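Local atomic coordinates of 2-aminomuconate 6-semialdehyde dehydrogenase (Burkholderia cenocepacia, PDB entry 4U3W), a protein that probably oxidises 2-aminomuconate 6-semialdehyde to 2-aminomuconate, using NAD+ as hydride acceptor, as expected of an aldehyde dehydrogenase. Residues A[39-44]-A[200-205]; A[104-109]-A[119-124]; A[177-182]-A[195-200]. All coordinates share one frame; numbering follows the deposited sequence.

Contact 1. Residues A[39-44]-A[200-205]; sequences FPNLSP and ETPSSA. With MG (magnesium ion), chain C.
N41 and L42 meet E200, P202 and S203 in a largely water- and metal-mediated contact. It joins the end of strand 38-42 to the turn leading into helix 203-214. No direct hydrogen bond spans the two segments. The magnesium ion is bound by L42 O at 2.5 Å and by E200 OE1 at 2.7 Å, and four waters are its other ligands. The E200 side chain starts away from the strand but bends at chi2 (-69°), which brings OE1 back to the metal. Water 1, a metal ligand, lies 2.6 Å from both N41 OD1 and E200 O. Water 3, also on the metal, accepts from L42 N and lies 3.2 Å from E200 OE1. The N41 amide also lies by the proline ring, with ND2 3.8 Å from P202 CG. Water 2 accepts from N41 ND2 at 3.0 Å and donates to S203 OG at 2.7 Å. D109 OD1 is hydrogen-bonded to both N41 ND2 and S203 OG, so this end of the amide has a carboxylate partner as well. The metal and its waters thus tie L42 and N41 OD1 to E200, while N41 ND2 and S203 are joined by water 2 and D109.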
ATOM      1  N   PHE A  39     -15.064  34.250  32.200  1.00 26.84           N
ATOM      2  CA  PHE A  39     -13.885  35.131  32.039  1.00 26.03           C
ATOM      3  C   PHE A  39     -14.094  35.948  30.743  1.00 28.99           C
ATOM      4  O   PHE A  39     -14.821  35.516  29.857  1.00 27.21           O
ATOM      5  CB  PHE A  39     -12.568  34.333  31.988  1.00 26.30           C
ATOM      6  CG  PHE A  39     -12.469  33.357  30.836  1.00 27.97           C
ATOM      7  CD1 PHE A  39     -11.894  33.719  29.606  1.00 28.57           C
ATOM      8  CD2 PHE A  39     -12.915  32.055  30.988  1.00 26.14           C
ATOM      9  CE1 PHE A  39     -11.802  32.802  28.573  1.00 29.71           C
ATOM     10  CE2 PHE A  39     -12.812  31.137  29.985  1.00 28.48           C
ATOM     11  CZ  PHE A  39     -12.227  31.497  28.741  1.00 29.98           C
ATOM     12  N   PRO A  40     -13.489  37.148  30.643  1.00 29.28           N
ATOM     13  CA  PRO A  40     -13.794  37.968  29.458  1.00 29.02           C
ATOM     14  C   PRO A  40     -12.981  37.538  28.213  1.00 29.71           C
ATOM     15  O   PRO A  40     -11.848  37.036  28.297  1.00 30.99           O
ATOM     16  CB  PRO A  40     -13.388  39.408  29.878  1.00 36.18           C
ATOM     17  CG  PRO A  40     -13.126  39.380  31.297  1.00 37.00           C
ATOM     18  CD  PRO A  40     -12.807  37.935  31.685  1.00 34.66           C
ATOM     19  N   ASN A  41     -13.615  37.667  27.055  1.00 30.18           N
ATOM     20  CA  ASN A  41     -12.921  37.494  25.743  1.00 25.95           C
ATOM     21  C   ASN A  41     -12.621  38.916  25.241  1.00 25.66           C
ATOM     22  O   ASN A  41     -13.531  39.701  25.087  1.00 27.16           O
ATOM     23  CB  ASN A  41     -13.782  36.716  24.745  1.00 24.88           C
ATOM     24  CG  ASN A  41     -13.116  36.582  23.338  1.00 28.79           C
ATOM     25  OD1 ASN A  41     -11.896  36.615  23.210  1.00 28.68           O
ATOM     26  ND2 ASN A  41     -13.934  36.378  22.310  1.00 26.91           N
ATOM     27  N   LEU A  42     -11.354  39.263  25.094  1.00 27.63           N
ATOM     28  CA  LEU A  42     -10.955  40.644  24.732  1.00 29.90           C
ATOM     29  C   LEU A  42     -10.351  40.706  23.346  1.00 25.80           C
ATOM     30  O   LEU A  42      -9.645  39.781  22.927  1.00 28.08           O
ATOM     31  CB  LEU A  42      -9.947  41.214  25.727  1.00 33.31           C
ATOM     32  CG  LEU A  42     -10.357  41.184  27.187  1.00 33.41           C
ATOM     33  CD1 LEU A  42      -9.174  41.651  28.043  1.00 39.04           C
ATOM     34  CD2 LEU A  42     -11.595  42.044  27.399  1.00 28.74           C
ATOM     35  N   SER A  43     -10.647  41.785  22.616  1.00 27.48           N
ATOM     36  CA  SER A  43     -10.089  41.987  21.269  1.00 25.87           C
ATOM     37  C   SER A  43      -8.579  42.275  21.271  1.00 25.91           C
ATOM     38  O   SER A  43      -8.103  43.107  22.007  1.00 26.42           O
ATOM     39  CB  SER A  43     -10.796  43.167  20.580  1.00 28.42           C
ATOM     40  OG  SER A  43     -10.068  43.518  19.415  1.00 30.36           O
ATOM     41  N   PRO A  44      -7.822  41.655  20.381  1.00 23.91           N
ATOM     42  CA  PRO A  44      -6.407  42.007  20.320  1.00 25.61           C
ATOM     43  C   PRO A  44      -6.178  43.267  19.451  1.00 25.36           C
ATOM     44  O   PRO A  44      -5.080  43.749  19.333  1.00 25.85           O
ATOM     45  CB  PRO A  44      -5.790  40.778  19.677  1.00 27.18           C
ATOM     46  CG  PRO A  44      -6.871  40.307  18.739  1.00 28.12           C
ATOM     47  CD  PRO A  44      -8.164  40.546  19.479  1.00 25.56           C
ATOM     48  N   GLU A 200      -8.058  32.159  24.485  1.00 27.10           N
ATOM     49  CA  GLU A 200      -7.970  33.388  23.699  1.00 29.67           C
ATOM     50  C   GLU A 200      -8.920  33.430  22.502  1.00 29.28           C
ATOM     51  O   GLU A 200      -9.243  34.538  21.984  1.00 28.01           O
ATOM     52  CB  GLU A 200      -6.546  33.583  23.131  1.00 31.09           C
ATOM     53  CG  GLU A 200      -5.448  33.782  24.185  1.00 33.95           C
ATOM     54  CD  GLU A 200      -5.580  35.125  24.918  1.00 41.25           C
ATOM     55  OE1 GLU A 200      -6.321  36.037  24.464  1.00 41.98           O
ATOM     56  OE2 GLU A 200      -4.925  35.265  25.954  1.00 45.28           O
ATOM     57  N   THR A 201      -9.265  32.232  22.001  1.00 25.94           N
ATOM     58  CA  THR A 201     -10.013  32.123  20.741  1.00 25.09           C
ATOM     59  C   THR A 201     -11.153  31.119  20.807  1.00 25.82           C
ATOM     60  O   THR A 201     -11.132  30.035  20.160  1.00 26.38           O
ATOM     61  CB  THR A 201      -9.023  31.771  19.534  1.00 25.28           C
ATOM     62  OG1 THR A 201      -8.341  30.537  19.807  1.00 25.50           O
ATOM     63  CG2 THR A 201      -7.959  32.884  19.398  1.00 25.63           C
ATOM     64  N   PRO A 202     -12.205  31.480  21.566  1.00 24.72           N
ATOM     65  CA  PRO A 202     -13.346  30.591  21.767  1.00 26.12           C
ATOM     66  C   PRO A 202     -14.438  30.649  20.677  1.00 25.52           C
ATOM     67  O   PRO A 202     -15.297  29.773  20.674  1.00 27.33           O
ATOM     68  CB  PRO A 202     -13.935  31.109  23.101  1.00 24.75           C
ATOM     69  CG  PRO A 202     -13.632  32.617  23.062  1.00 24.70           C
ATOM     70  CD  PRO A 202     -12.249  32.670  22.455  1.00 24.88           C
ATOM     71  N   SER A 203     -14.462  31.699  19.852  1.00 24.27           N
ATOM     72  CA  SER A 203     -15.689  32.036  19.104  1.00 26.42           C
ATOM     73  C   SER A 203     -15.994  31.109  17.934  1.00 24.16           C
ATOM     74  O   SER A 203     -17.147  30.650  17.798  1.00 26.98           O
ATOM     75  CB  SER A 203     -15.638  33.487  18.580  1.00 25.69           C
ATOM     76  OG  SER A 203     -15.423  34.351  19.706  1.00 28.29           O
ATOM     77  N   SER A 204     -15.007  30.852  17.063  1.00 26.53           N
ATOM     78  CA  SER A 204     -15.281  29.983  15.916  1.00 25.24           C
ATOM     79  C   SER A 204     -15.541  28.528  16.336  1.00 24.53           C
ATOM     80  O   SER A 204     -16.365  27.830  15.708  1.00 25.11           O
ATOM     81  CB  SER A 204     -14.152  30.068  14.862  1.00 27.11           C
ATOM     82  OG  SER A 204     -12.926  29.472  15.280  1.00 28.85           O
ATOM     83  N   ALA A 205     -14.888  28.058  17.394  1.00 24.21           N
ATOM     84  CA  ALA A 205     -15.233  26.711  17.906  1.00 26.87           C
ATOM     85  C   ALA A 205     -16.687  26.645  18.438  1.00 27.31           C
ATOM     86  O   ALA A 205     -17.377  25.634  18.281  1.00 25.55           O
ATOM     87  CB  ALA A 205     -14.230  26.294  19.017  1.00 24.58           C
TER
HETATM   88 MG    MG C 501      -7.954  38.088  23.698  1.00 38.16          MG
HETATM   89  O   HOH W   1      -9.445  37.039  22.487  1.00 26.46           O
HETATM   90  O   HOH W   2     -16.705  36.268  21.190  1.00 32.65           O
HETATM   91  O   HOH W   3      -9.196  37.339  25.230  1.00 33.45           O
HETATM   92  O   HOH W   4      -7.054  38.436  26.101  1.00 43.60           O
HETATM   93  O   HOH W   5      -6.241  39.724  23.363  1.00 31.81           O

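Contact 2. Residues A[104-109]-A[119-124]; sequences AAEVAD and TLDIAR. With EDO (1,2-ethanediol), chain F.
The carboxylates of E106 and D121 are the flat groups here, and their planes stand 75° apart. Neither is stacked on the other. They meet through one oxygen each, E106 OE2 and D121 OD1, 3.8 Å apart. Two like charges come close at this point, and water 6 sits between them. It donates to E106 OE2 at 2.8 Å and to D121 OD1 at 2.5 Å. The carboxylates have further partners. E106 OE1 is hydrogen-bonded to S204 OG, and E106 OE2 accepts from L176 N as well as from the water. D121 OD2 forms a salt bridge with R112 NE. E106 leaves helix 99-110 with CG anti to its own N (chi1 -163°), then bends at chi2 (78°), and this carries its carboxylate over to the water.

Apolar contact lies beside the acids. I122 CD1 reaches E106 CB at 4.1 Å. The same isoleucine also packs on F99, F102 and V103 of helix 99-110 and on L176. Helix 114-138 has a wider pi-type turn at 119-122, the turn that holds D121 and I122. A 1,2-ethanediol molecule, probably from the crystallisation liquor, lies by A123, with its C2 3.7 Å from A123 CB.

The contact joins two successive helices, both sides of it buried. Its two acids are held by a shared water, by a backbone N-H and a serine for E106, and by an arginine for D121. These donors probably offset much of the repulsion between them.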
ATOM      1  N   ALA A 104     -16.179  36.305  10.483  1.00 28.28           N
ATOM      2  CA  ALA A 104     -16.225  37.449  11.409  1.00 28.30           C
ATOM      3  C   ALA A 104     -15.808  37.064  12.856  1.00 31.30           C
ATOM      4  O   ALA A 104     -15.171  37.843  13.550  1.00 28.51           O
ATOM      5  CB  ALA A 104     -17.635  38.058  11.411  1.00 30.03           C
ATOM      6  N   ALA A 105     -16.181  35.856  13.284  1.00 32.04           N
ATOM      7  CA  ALA A 105     -15.802  35.339  14.603  1.00 29.99           C
ATOM      8  C   ALA A 105     -14.275  35.164  14.665  1.00 31.25           C
ATOM      9  O   ALA A 105     -13.632  35.581  15.614  1.00 32.36           O
ATOM     10  CB  ALA A 105     -16.511  33.991  14.869  1.00 29.22           C
ATOM     11  N   GLU A 106     -13.698  34.577  13.617  1.00 30.66           N
ATOM     12  CA  GLU A 106     -12.275  34.331  13.587  1.00 30.25           C
ATOM     13  C   GLU A 106     -11.508  35.652  13.592  1.00 29.98           C
ATOM     14  O   GLU A 106     -10.553  35.819  14.364  1.00 30.44           O
ATOM     15  CB  GLU A 106     -11.897  33.503  12.346  1.00 31.88           C
ATOM     16  CG  GLU A 106     -10.528  32.844  12.423  1.00 33.27           C
ATOM     17  CD  GLU A 106     -10.540  31.577  13.305  1.00 34.70           C
ATOM     18  OE1 GLU A 106     -11.350  31.492  14.239  1.00 35.65           O
ATOM     19  OE2 GLU A 106      -9.739  30.661  13.061  1.00 34.86           O
ATOM     20  N   VAL A 107     -11.927  36.591  12.739  1.00 28.14           N
ATOM     21  CA  VAL A 107     -11.340  37.935  12.715  1.00 30.01           C
ATOM     22  C   VAL A 107     -11.464  38.654  14.080  1.00 30.67           C
ATOM     23  O   VAL A 107     -10.501  39.297  14.562  1.00 29.53           O
ATOM     24  CB  VAL A 107     -12.015  38.803  11.610  1.00 29.41           C
ATOM     25  CG1 VAL A 107     -11.565  40.218  11.709  1.00 29.64           C
ATOM     26  CG2 VAL A 107     -11.682  38.206  10.195  1.00 31.47           C
ATOM     27  N   ALA A 108     -12.630  38.547  14.706  1.00 30.57           N
ATOM     28  CA  ALA A 108     -12.834  39.267  15.984  1.00 29.04           C
ATOM     29  C   ALA A 108     -11.880  38.752  17.070  1.00 28.53           C
ATOM     30  O   ALA A 108     -11.290  39.555  17.805  1.00 27.94           O
ATOM     31  CB  ALA A 108     -14.289  39.142  16.442  1.00 29.78           C
ATOM     32  N   ASP A 109     -11.713  37.415  17.153  1.00 26.97           N
ATOM     33  CA  ASP A 109     -10.815  36.778  18.120  1.00 29.18           C
ATOM     34  C   ASP A 109      -9.327  37.021  17.856  1.00 28.22           C
ATOM     35  O   ASP A 109      -8.547  37.180  18.800  1.00 31.97           O
ATOM     36  CB  ASP A 109     -11.050  35.262  18.139  1.00 31.29           C
ATOM     37  CG  ASP A 109     -12.258  34.849  18.977  1.00 31.54           C
ATOM     38  OD1 ASP A 109     -13.034  35.720  19.456  1.00 29.56           O
ATOM     39  OD2 ASP A 109     -12.466  33.615  19.067  1.00 29.01           O
ATOM     40  N   THR A 119      -9.627  32.975   3.058  1.00 39.13           N
ATOM     41  CA  THR A 119      -9.004  31.939   2.233  1.00 43.24           C
ATOM     42  C   THR A 119      -8.117  30.916   2.937  1.00 41.81           C
ATOM     43  O   THR A 119      -8.094  29.765   2.525  1.00 43.09           O
ATOM     44  CB  THR A 119      -8.174  32.583   1.135  1.00 46.78           C
ATOM     45  OG1 THR A 119      -7.228  33.453   1.758  1.00 50.32           O
ATOM     46  CG2 THR A 119      -9.065  33.408   0.269  1.00 46.54           C
ATOM     47  N   LEU A 120      -7.439  31.298   4.016  1.00 37.72           N
ATOM     48  CA  LEU A 120      -6.575  30.360   4.720  1.00 38.86           C
ATOM     49  C   LEU A 120      -7.324  29.734   5.896  1.00 39.12           C
ATOM     50  O   LEU A 120      -7.277  28.544   6.081  1.00 44.48           O
ATOM     51  CB  LEU A 120      -5.295  31.045   5.216  1.00 43.02           C
ATOM     52  N   ASP A 121      -8.020  30.519   6.686  1.00 37.89           N
ATOM     53  CA  ASP A 121      -8.644  29.940   7.904  1.00 35.14           C
ATOM     54  C   ASP A 121      -9.944  29.152   7.646  1.00 35.17           C
ATOM     55  O   ASP A 121     -10.001  27.916   7.834  1.00 37.64           O
ATOM     56  CB  ASP A 121      -8.911  31.048   8.918  1.00 34.01           C
ATOM     57  CG  ASP A 121      -7.600  31.680   9.483  1.00 59.14           C
ATOM     58  OD1 ASP A 121      -7.024  31.161  10.468  1.00 61.47           O
ATOM     59  OD2 ASP A 121      -7.156  32.716   8.969  1.00 56.41           O
ATOM     60  N   ILE A 122     -10.986  29.845   7.204  1.00 32.37           N
ATOM     61  CA  ILE A 122     -12.308  29.236   7.157  1.00 30.29           C
ATOM     62  C   ILE A 122     -12.401  28.252   5.998  1.00 31.78           C
ATOM     63  O   ILE A 122     -12.899  27.125   6.159  1.00 31.65           O
ATOM     64  CB  ILE A 122     -13.404  30.317   7.050  1.00 31.30           C
ATOM     65  CG1 ILE A 122     -13.298  31.323   8.219  1.00 28.05           C
ATOM     66  CG2 ILE A 122     -14.801  29.657   7.013  1.00 28.51           C
ATOM     67  CD1 ILE A 122     -13.039  30.632   9.614  1.00 29.90           C
ATOM     68  N   ALA A 123     -11.835  28.612   4.844  1.00 32.71           N
ATOM     69  CA  ALA A 123     -11.876  27.719   3.689  1.00 33.23           C
ATOM     70  C   ALA A 123     -11.172  26.375   3.956  1.00 37.94           C
ATOM     71  O   ALA A 123     -11.696  25.305   3.609  1.00 37.87           O
ATOM     72  CB  ALA A 123     -11.264  28.444   2.420  1.00 33.48           C
ATOM     73  N   ARG A 124      -9.996  26.408   4.583  1.00 37.97           N
ATOM     74  CA  ARG A 124      -9.280  25.174   4.870  1.00 36.95           C
ATOM     75  C   ARG A 124      -9.929  24.409   6.010  1.00 36.80           C
ATOM     76  O   ARG A 124      -9.881  23.176   6.054  1.00 38.60           O
ATOM     77  CB  ARG A 124      -7.815  25.464   5.189  1.00 37.87           C
TER
HETATM   78  C1  EDO F 504     -14.218  25.288   1.123  1.00 51.28           C
HETATM   79  O1  EDO F 504     -12.918  24.909   1.587  1.00 50.00           O
HETATM   80  C2  EDO F 504     -14.442  26.748   1.506  1.00 53.99           C
HETATM   81  O2  EDO F 504     -15.628  27.248   0.882  1.00 57.07           O
HETATM   82  O   HOH W   6      -7.901  29.146  11.554  1.00 34.93           O

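Contact 3. Residues A[177-182]-A[195-200]; sequences LLFTWK and AKPSEE
F179 meets A195 and P197 in a small, buried apolar contact. The ring touches with one end: CE1 and CZ each lie 3.5 Å from A195 CB. CE1 is also 4.2 Å from P197 CB. Both carbons approach the ring obliquely. The F179 and P197 side chains lie side by side and point the same way. F179 CG is anti to the backbone N (chi1 -168°), which carries the ring off helix 175-188 toward the end of the strand.

The next shell fixes the strand end and the loop after it. K196 points away from the helix, opposite in sense to A195, as alternate strand residues do. Its NZ curls back to P197 O at 2.9 Å, reaching the oxygen from above the carbonyl plane, 40° out of it. K196 NZ also forms a salt bridge with E199 OE1 at 3.3 Å, the hydrogen bond in it being weak, and it is hydrogen-bonded to G227 O. Further on, S198 OG accepts from E200 N at 3.1 Å, with an N-H...O angle of 156°. This is an ST turn, and it leads the chain to E200, a magnesium ligand.

The pair belongs to the beta-alpha-beta unit of strand 153-169, helix 175-188 and strand 192-196. Strand 192-196 runs between strands 153-169 and 222-224, with which it is parallel. F179 also packs on F222 and L224 of strand 222-224 and on A205 and L208 of helix 203-214. Its ring thus lies where its own helix, helix 203-214 and the sheet meet.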
ATOM      1  N   LEU A 177      -8.829  26.403  11.931  1.00 29.26           N
ATOM      2  CA  LEU A 177      -8.093  25.471  11.070  0.52 31.05           C
ATOM      3  C   LEU A 177      -7.536  24.287  11.866  1.00 31.44           C
ATOM      4  O   LEU A 177      -7.712  23.095  11.486  1.00 29.45           O
ATOM      5  CB  LEU A 177      -6.944  26.207  10.325  0.52 31.24           C
ATOM      6  CG  LEU A 177      -6.091  25.528   9.240  0.52 31.61           C
ATOM      7  CD1 LEU A 177      -5.307  26.559   8.401  0.52 30.91           C
ATOM      8  CD2 LEU A 177      -5.108  24.523   9.773  0.52 30.71           C
ATOM      9  N   LEU A 178      -6.838  24.600  12.952  1.00 28.94           N
ATOM     10  CA  LEU A 178      -6.183  23.563  13.729  1.00 29.69           C
ATOM     11  C   LEU A 178      -7.173  22.765  14.609  1.00 29.51           C
ATOM     12  O   LEU A 178      -6.912  21.601  14.920  1.00 30.19           O
ATOM     13  CB  LEU A 178      -5.067  24.192  14.578  1.00 33.34           C
ATOM     14  CG  LEU A 178      -3.994  24.759  13.619  1.00 37.20           C
ATOM     15  CD1 LEU A 178      -2.895  25.460  14.395  1.00 35.40           C
ATOM     16  CD2 LEU A 178      -3.420  23.634  12.748  1.00 41.20           C
ATOM     17  N   PHE A 179      -8.291  23.365  14.980  1.00 26.48           N
ATOM     18  CA  PHE A 179      -9.371  22.662  15.719  1.00 29.70           C
ATOM     19  C   PHE A 179      -9.963  21.577  14.775  1.00 29.45           C
ATOM     20  O   PHE A 179     -10.016  20.414  15.118  1.00 28.59           O
ATOM     21  CB  PHE A 179     -10.412  23.700  16.184  1.00 29.16           C
ATOM     22  CG  PHE A 179     -11.434  23.212  17.174  1.00 28.02           C
ATOM     23  CD1 PHE A 179     -11.126  23.048  18.514  1.00 32.39           C
ATOM     24  CD2 PHE A 179     -12.730  23.020  16.780  1.00 28.63           C
ATOM     25  CE1 PHE A 179     -12.136  22.655  19.460  1.00 32.62           C
ATOM     26  CE2 PHE A 179     -13.737  22.604  17.691  1.00 28.29           C
ATOM     27  CZ  PHE A 179     -13.442  22.427  19.020  1.00 29.41           C
ATOM     28  N   THR A 180     -10.314  21.951  13.552  1.00 27.06           N
ATOM     29  CA  THR A 180     -10.926  20.987  12.642  1.00 28.14           C
ATOM     30  C   THR A 180      -9.941  19.942  12.106  1.00 28.35           C
ATOM     31  O   THR A 180     -10.352  18.829  11.750  1.00 28.60           O
ATOM     32  CB  THR A 180     -11.566  21.678  11.433  1.00 29.77           C
ATOM     33  OG1 THR A 180     -10.556  22.411  10.726  1.00 29.94           O
ATOM     34  CG2 THR A 180     -12.687  22.621  11.905  1.00 26.38           C
ATOM     35  N   TRP A 181      -8.663  20.315  12.026  1.00 27.20           N
ATOM     36  CA  TRP A 181      -7.609  19.405  11.655  1.00 29.17           C
ATOM     37  C   TRP A 181      -7.630  18.158  12.581  1.00 30.12           C
ATOM     38  O   TRP A 181      -7.301  17.049  12.136  1.00 27.20           O
ATOM     39  CB  TRP A 181      -6.276  20.146  11.748  1.00 31.52           C
ATOM     40  CG  TRP A 181      -5.054  19.322  11.591  1.00 39.88           C
ATOM     41  CD1 TRP A 181      -4.040  19.171  12.515  1.00 44.13           C
ATOM     42  CD2 TRP A 181      -4.663  18.545  10.439  1.00 43.50           C
ATOM     43  NE1 TRP A 181      -3.056  18.349  12.002  1.00 46.73           N
ATOM     44  CE2 TRP A 181      -3.419  17.936  10.744  1.00 46.69           C
ATOM     45  CE3 TRP A 181      -5.257  18.288   9.199  1.00 44.62           C
ATOM     46  CZ2 TRP A 181      -2.738  17.102   9.835  1.00 50.51           C
ATOM     47  CZ3 TRP A 181      -4.586  17.444   8.291  1.00 49.91           C
ATOM     48  CH2 TRP A 181      -3.340  16.859   8.621  1.00 51.11           C
ATOM     49  N   LYS A 182      -8.053  18.342  13.844  1.00 25.46           N
ATOM     50  CA  LYS A 182      -8.188  17.216  14.792  1.00 26.98           C
ATOM     51  C   LYS A 182      -9.620  16.680  14.890  1.00 29.16           C
ATOM     52  O   LYS A 182      -9.843  15.440  14.921  1.00 25.76           O
ATOM     53  CB  LYS A 182      -7.737  17.638  16.222  1.00 30.32           C
ATOM     54  CG  LYS A 182      -6.364  18.282  16.283  1.00 31.53           C
ATOM     55  CD  LYS A 182      -5.328  17.390  15.600  1.00 34.70           C
ATOM     56  CE  LYS A 182      -3.891  17.944  15.750  1.00 36.94           C
ATOM     57  NZ  LYS A 182      -3.664  18.210  17.244  1.00 41.67           N
ATOM     58  N   ALA A 195     -13.538  18.558  23.290  1.00 26.12           N
ATOM     59  CA  ALA A 195     -12.588  19.481  22.715  1.00 25.89           C
ATOM     60  C   ALA A 195     -12.556  20.795  23.471  1.00 27.26           C
ATOM     61  O   ALA A 195     -13.587  21.401  23.710  1.00 27.42           O
ATOM     62  CB  ALA A 195     -12.926  19.755  21.245  1.00 27.78           C
ATOM     63  N   LYS A 196     -11.350  21.252  23.771  1.00 26.26           N
ATOM     64  CA  LYS A 196     -11.180  22.505  24.508  1.00 26.31           C
ATOM     65  C   LYS A 196     -10.344  23.486  23.694  1.00 29.31           C
ATOM     66  O   LYS A 196      -9.141  23.315  23.599  1.00 30.14           O
ATOM     67  CB  LYS A 196     -10.474  22.305  25.837  1.00 29.05           C
ATOM     68  CG  LYS A 196     -10.551  23.714  26.687  1.00 32.56           C
ATOM     69  CD  LYS A 196      -9.422  23.939  27.588  1.00 31.75           C
ATOM     70  CE  LYS A 196      -8.206  24.521  26.996  1.00 29.78           C
ATOM     71  NZ  LYS A 196      -8.208  26.001  26.872  1.00 27.52           N
ATOM     72  N   PRO A 197     -10.980  24.503  23.105  1.00 29.41           N
ATOM     73  CA  PRO A 197     -10.208  25.483  22.313  1.00 29.60           C
ATOM     74  C   PRO A 197      -9.506  26.443  23.241  1.00 28.85           C
ATOM     75  O   PRO A 197      -9.779  26.495  24.470  1.00 29.33           O
ATOM     76  CB  PRO A 197     -11.266  26.215  21.498  1.00 28.97           C
ATOM     77  CG  PRO A 197     -12.544  26.174  22.456  1.00 27.88           C
ATOM     78  CD  PRO A 197     -12.422  24.812  23.175  1.00 28.45           C
ATOM     79  N   SER A 198      -8.590  27.207  22.672  1.00 27.15           N
ATOM     80  CA  SER A 198      -7.851  28.163  23.480  1.00 26.34           C
ATOM     81  C   SER A 198      -8.762  29.208  24.126  1.00 29.19           C
ATOM     82  O   SER A 198      -9.766  29.646  23.546  1.00 25.69           O
ATOM     83  CB  SER A 198      -6.757  28.872  22.655  1.00 29.43           C
ATOM     84  OG  SER A 198      -6.199  29.879  23.477  1.00 28.19           O
ATOM     85  N   GLU A 199      -8.430  29.558  25.383  1.00 27.68           N
ATOM     86  CA  GLU A 199      -9.179  30.591  26.079  1.00 28.18           C
ATOM     87  C   GLU A 199      -9.098  31.931  25.305  1.00 29.40           C
ATOM     88  O   GLU A 199      -9.991  32.745  25.436  1.00 27.17           O
ATOM     89  CB  GLU A 199      -8.686  30.779  27.541  1.00 27.11           C
ATOM     90  CG  GLU A 199      -7.205  31.195  27.667  1.00 29.91           C
ATOM     91  CD  GLU A 199      -6.230  30.001  27.721  1.00 31.78           C
ATOM     92  OE1 GLU A 199      -6.581  28.855  27.316  1.00 32.96           O
ATOM     93  OE2 GLU A 199      -5.078  30.213  28.157  1.00 34.11           O
ATOM     94  N   GLU A 200      -8.058  32.159  24.485  1.00 27.10           N
ATOM     95  CA  GLU A 200      -7.970  33.388  23.699  1.00 29.67           C
ATOM     96  C   GLU A 200      -8.920  33.430  22.502  1.00 29.28           C
ATOM     97  O   GLU A 200      -9.243  34.538  21.984  1.00 28.01           O
ATOM     98  CB  GLU A 200      -6.546  33.583  23.131  1.00 31.09           C
ATOM     99  CG  GLU A 200      -5.448  33.782  24.185  1.00 33.95           C
ATOM    100  CD  GLU A 200      -5.580  35.125  24.918  1.00 41.25           C
ATOM    101  OE1 GLU A 200      -6.321  36.037  24.464  1.00 41.98           O
ATOM    102  OE2 GLU A 200      -4.925  35.265  25.954  1.00 45.28           O
TER

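Overall arrangement
The three contacts lie close together, with centres 12 to 13 Å apart. Contact 1 closes a long loop of chain, and contacts 2 and 3 follow one another inside it. Contacts 1 and 3 share E200, and strand 192-196 leads through it into helix 203-214. A205 of that helix rests on P197 and F179. Contacts 1 and 2 touch where S203 meets D109 and S204 meets E106. T180 of helix 175-188 touches F129 and is hydrogen-bonded to N128 of helix 114-138, which links contacts 2 and 3. Together they tie the small sheet holding strand 38-42 and helices 99-110 and 114-138 to the beta-alpha-beta part of the aldehyde dehydrogenase fold.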